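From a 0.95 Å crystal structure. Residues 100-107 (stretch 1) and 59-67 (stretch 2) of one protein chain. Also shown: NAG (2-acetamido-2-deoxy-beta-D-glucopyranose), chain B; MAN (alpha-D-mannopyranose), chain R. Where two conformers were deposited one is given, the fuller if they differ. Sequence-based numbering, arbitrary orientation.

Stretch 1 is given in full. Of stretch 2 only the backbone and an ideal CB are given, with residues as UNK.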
# COMPACT_ATOMS: atom_id res chain seq x y z
N ASP A 100 14.90 9.21 -10.16
CA ASP A 100 14.66 9.36 -8.74
C ASP A 100 13.16 9.38 -8.45
O ASP A 100 12.39 10.09 -9.10
CB ASP A 100 15.23 10.69 -8.21
CG ASP A 100 16.71 10.80 -8.26
OD1 ASP A 100 17.38 9.74 -8.33
OD2 ASP A 100 17.22 11.97 -8.17
N CYS A 101 12.75 8.64 -7.41
CA CYS A 101 11.33 8.72 -7.03
C CYS A 101 10.97 10.07 -6.41
O CYS A 101 9.80 10.41 -6.37
CB CYS A 101 10.95 7.61 -6.07
SG CYS A 101 11.10 5.93 -6.79
N GLU A 102 11.96 10.82 -5.94
CA GLU A 102 11.70 12.11 -5.33
C GLU A 102 11.14 13.13 -6.30
O GLU A 102 10.53 14.10 -5.86
CB GLU A 102 12.99 12.64 -4.68
CG GLU A 102 13.47 11.83 -3.48
CD GLU A 102 14.22 10.54 -3.71
OE1 GLU A 102 14.43 10.15 -4.89
OE2 GLU A 102 14.62 9.93 -2.70
N THR A 103 11.34 12.92 -7.60
CA THR A 103 10.88 13.90 -8.57
C THR A 103 10.06 13.25 -9.68
O THR A 103 9.68 13.94 -10.61
CB THR A 103 12.03 14.71 -9.17
OG1 THR A 103 12.96 13.75 -9.66
CG2 THR A 103 12.65 15.59 -8.14
N VAL A 104 9.69 11.98 -9.58
CA VAL A 104 8.86 11.37 -10.61
C VAL A 104 7.47 12.01 -10.62
O VAL A 104 6.92 12.35 -9.58
CB VAL A 104 8.72 9.84 -10.39
CG1 VAL A 104 7.93 9.46 -9.14
CG2 VAL A 104 8.20 9.12 -11.61
N ASP A 105 6.87 12.11 -11.81
CA ASP A 105 5.49 12.55 -11.92
C ASP A 105 4.62 11.33 -11.59
O ASP A 105 4.58 10.36 -12.34
CB ASP A 105 5.28 13.04 -13.35
CG ASP A 105 3.86 13.47 -13.66
OD1 ASP A 105 2.96 13.22 -12.86
OD2 ASP A 105 3.68 14.08 -14.75
N LYS A 106 3.87 11.42 -10.49
CA LYS A 106 3.06 10.26 -10.07
C LYS A 106 2.08 9.81 -11.10
O LYS A 106 1.67 8.64 -11.07
CB LYS A 106 2.33 10.58 -8.75
CG LYS A 106 1.22 11.60 -8.86
CD LYS A 106 0.58 11.90 -7.50
CE LYS A 106 -0.59 12.85 -7.62
NZ LYS A 106 -1.18 13.16 -6.28
N THR A 107 1.64 10.71 -12.00
CA THR A 107 0.64 10.34 -13.01
C THR A 107 1.19 9.45 -14.12
O THR A 107 0.43 8.94 -14.94
CB THR A 107 0.00 11.58 -13.63
OG1 THR A 107 0.95 12.28 -14.45
CG2 THR A 107 -0.62 12.48 -12.63
N UNK A 59 -4.10 14.62 -2.87
CA UNK A 59 -3.17 15.70 -3.13
C UNK A 59 -1.73 15.27 -2.94
O UNK A 59 -0.88 16.10 -2.68
CB UNK A 59 -3.48 16.89 -2.22
N UNK A 60 -1.41 13.97 -3.15
CA UNK A 60 -0.11 13.53 -2.68
C UNK A 60 1.02 14.14 -3.50
O UNK A 60 0.93 14.27 -4.72
CB UNK A 60 -0.02 12.00 -2.72
N UNK A 61 2.10 14.43 -2.79
CA UNK A 61 3.34 14.91 -3.41
C UNK A 61 4.48 14.04 -2.93
O UNK A 61 4.46 13.44 -1.85
CB UNK A 61 3.60 16.38 -3.08
N UNK A 62 5.51 14.00 -3.75
CA UNK A 62 6.56 13.01 -3.61
C UNK A 62 7.23 13.08 -2.24
O UNK A 62 7.63 14.15 -1.77
CB UNK A 62 7.60 13.20 -4.71
N UNK A 63 7.48 11.92 -1.64
CA UNK A 63 8.45 11.84 -0.56
C UNK A 63 9.79 12.34 -1.07
O UNK A 63 10.16 12.08 -2.23
CB UNK A 63 8.57 10.41 -0.02
N UNK A 64 10.55 13.02 -0.20
CA UNK A 64 11.79 13.69 -0.61
C UNK A 64 13.04 12.89 -0.27
O UNK A 64 14.16 13.37 -0.46
CB UNK A 64 11.88 15.07 0.05
N UNK A 65 12.86 11.68 0.23
CA UNK A 65 13.95 10.72 0.35
C UNK A 65 13.43 9.31 0.16
O UNK A 65 12.26 9.10 -0.14
CB UNK A 65 14.64 10.85 1.71
N UNK A 66 14.34 8.33 0.34
CA UNK A 66 14.01 6.95 0.05
C UNK A 66 14.69 6.00 1.02
O UNK A 66 15.66 6.36 1.70
CB UNK A 66 14.40 6.60 -1.39
N UNK A 67 14.17 4.77 1.06
CA UNK A 67 14.79 3.70 1.80
C UNK A 67 15.51 2.76 0.85
O UNK A 67 14.92 2.27 -0.11
CB UNK A 67 13.75 2.94 2.63
C1 NAG B . -6.39 19.23 -2.04
C2 NAG B . -7.00 19.81 -0.76
C3 NAG B . -8.18 20.70 -1.17
C4 NAG B . -7.79 21.73 -2.19
C5 NAG B . -7.09 21.09 -3.36
C6 NAG B . -6.51 22.08 -4.39
C7 NAG B . -7.30 18.61 1.36
C8 NAG B . -7.99 17.49 2.07
N2 NAG B . -7.51 18.72 0.07
O3 NAG B . -8.70 21.35 0.01
O4 NAG B . -8.94 22.47 -2.63
O5 NAG B . -6.00 20.31 -2.89
O6 NAG B . -5.80 23.13 -3.76
O7 NAG B . -6.57 19.38 1.96
C1 MAN R . 18.79 5.64 2.38
C2 MAN R . 18.62 4.93 3.69
C3 MAN R . 19.93 4.81 4.43
C4 MAN R . 21.02 4.25 3.51
C5 MAN R . 21.09 5.00 2.19
C6 MAN R . 22.04 4.33 1.21
O2 MAN R . 18.09 3.62 3.39
O3 MAN R . 19.78 4.00 5.58
O4 MAN R . 22.28 4.35 4.15
O5 MAN R . 19.80 5.06 1.57
O6 MAN R . 22.15 5.07 0.01

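Position 59 has a positive phi (56°, with psi 29°), a left-handed conformation in which glycine, asparagine and aspartate are the usual occupants. Its CB points away from stretch 1 and toward the sugar NAG, whose C1 needs a covalent partner, so asparagine is strongly indicated. The residue is Asn-59, and its ND2 is bonded to C1 of NAG at 1.4 Å, an N-linked glycan.

At position 60 the CB points sideways, and the ideal CB lies 3.9 Å from NZ of Lys-106. The extended, all-t outer part of that lysine brings its ammonium group to the backbone here, where a carbonyl can receive it whatever the side chain. A small residue would fit beside the amine. Ala-60 is found; its O accepts a hydrogen bond from NZ of Lys-106 at 2.8 Å, and its methyl adds only a close contact.

Position 61 is extended, with CB pointing away and no atom of stretch 1 within 5.5 Å of it. Many residues would serve, polar ones or beta-branched ones among them. Thr-61 occupies it and makes no contact with stretch 1.

Position 62 faces stretch 1 directly. The ideal CB is only 3.3 Å from O of Glu-102, and beyond it the turn presents the carbonyl oxygens of Cys-101 and Val-104. Such a site calls for a short donor; serine, threonine or asparagine could be considered, but a primary amide has two protons to offer. The residue is Asn-62, with chi1 in m. Its ND2 donates to O of Cys-101 and to O of Val-104, at 2.8 Å each, with angles of 162° and 175°, so one amide nitrogen ties together two carbonyls of the turn. OD1 of Asn-62 receives a hydrogen bond from a water at 2.9 Å, and the same water accepts one from N of Lys-106, also at 2.9 Å.

At position 63 the CB points sideways and meets nothing of stretch 1, leaving the choice wide. Ala-63 contributes through its backbone: its O receives a CA-H...O contact from CA of Glu-102 at 3.5 Å.

The CB of position 64 points away, 5.0 Å from CG of Glu-102, so stretch 1 sets little limit and many side chains, long or short, would do. The residue is Lys-64; its backbone C lies 3.4 Å from CG of Glu-102.

Position 65, at phi -148° and psi -176°, does not demand glycine by its angles. CB would point away, and a small residue is plausible. Gly-65 leaves its backbone C 3.2 Å from OE2 of Glu-102.

Position 66 points toward stretch 1, its ideal CB 3.6 Å from OE2 of Glu-102. The carboxylate invites a donor such as histidine, serine, asparagine or a basic residue. His-66, with chi1 in p, donates from ND1 to OE2 of Glu-102 at 2.6 Å and 168°, the oxygen lying at the ring edge.

Position 67 is out of reach of stretch 1 and leaves the residue undetermined; it is Ala-67.

Stretch 2, residues 59-67: NATNAKGHA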
# COMPACT_ATOMS: atom_id res chain seq x y z
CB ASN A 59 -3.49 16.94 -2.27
CG ASN A 59 -4.80 17.52 -2.59
OD1 ASN A 59 -5.44 17.18 -3.58
ND2 ASN A 59 -5.21 18.49 -1.76
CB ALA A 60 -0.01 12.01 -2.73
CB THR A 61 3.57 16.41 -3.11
OG1 THR A 61 3.59 16.63 -1.71
CG2 THR A 61 2.55 17.27 -3.74
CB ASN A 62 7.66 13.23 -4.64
CG ASN A 62 7.16 13.17 -6.07
OD1 ASN A 62 6.21 13.87 -6.44
ND2 ASN A 62 7.80 12.36 -6.90
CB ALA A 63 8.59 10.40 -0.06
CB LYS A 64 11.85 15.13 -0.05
CG LYS A 64 10.81 16.05 -0.65
CD LYS A 64 11.12 17.54 -0.43
CE LYS A 64 10.04 18.43 -1.00
NZ LYS A 64 10.33 19.86 -0.67
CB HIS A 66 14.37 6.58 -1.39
CG HIS A 66 15.80 6.77 -1.72
ND1 HIS A 66 16.27 7.93 -2.28
CD2 HIS A 66 16.89 6.00 -1.48
CE1 HIS A 66 17.58 7.85 -2.41
NE2 HIS A 66 17.99 6.69 -1.93
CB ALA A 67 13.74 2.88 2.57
O HOH W 1 4.16 13.41 -8.42
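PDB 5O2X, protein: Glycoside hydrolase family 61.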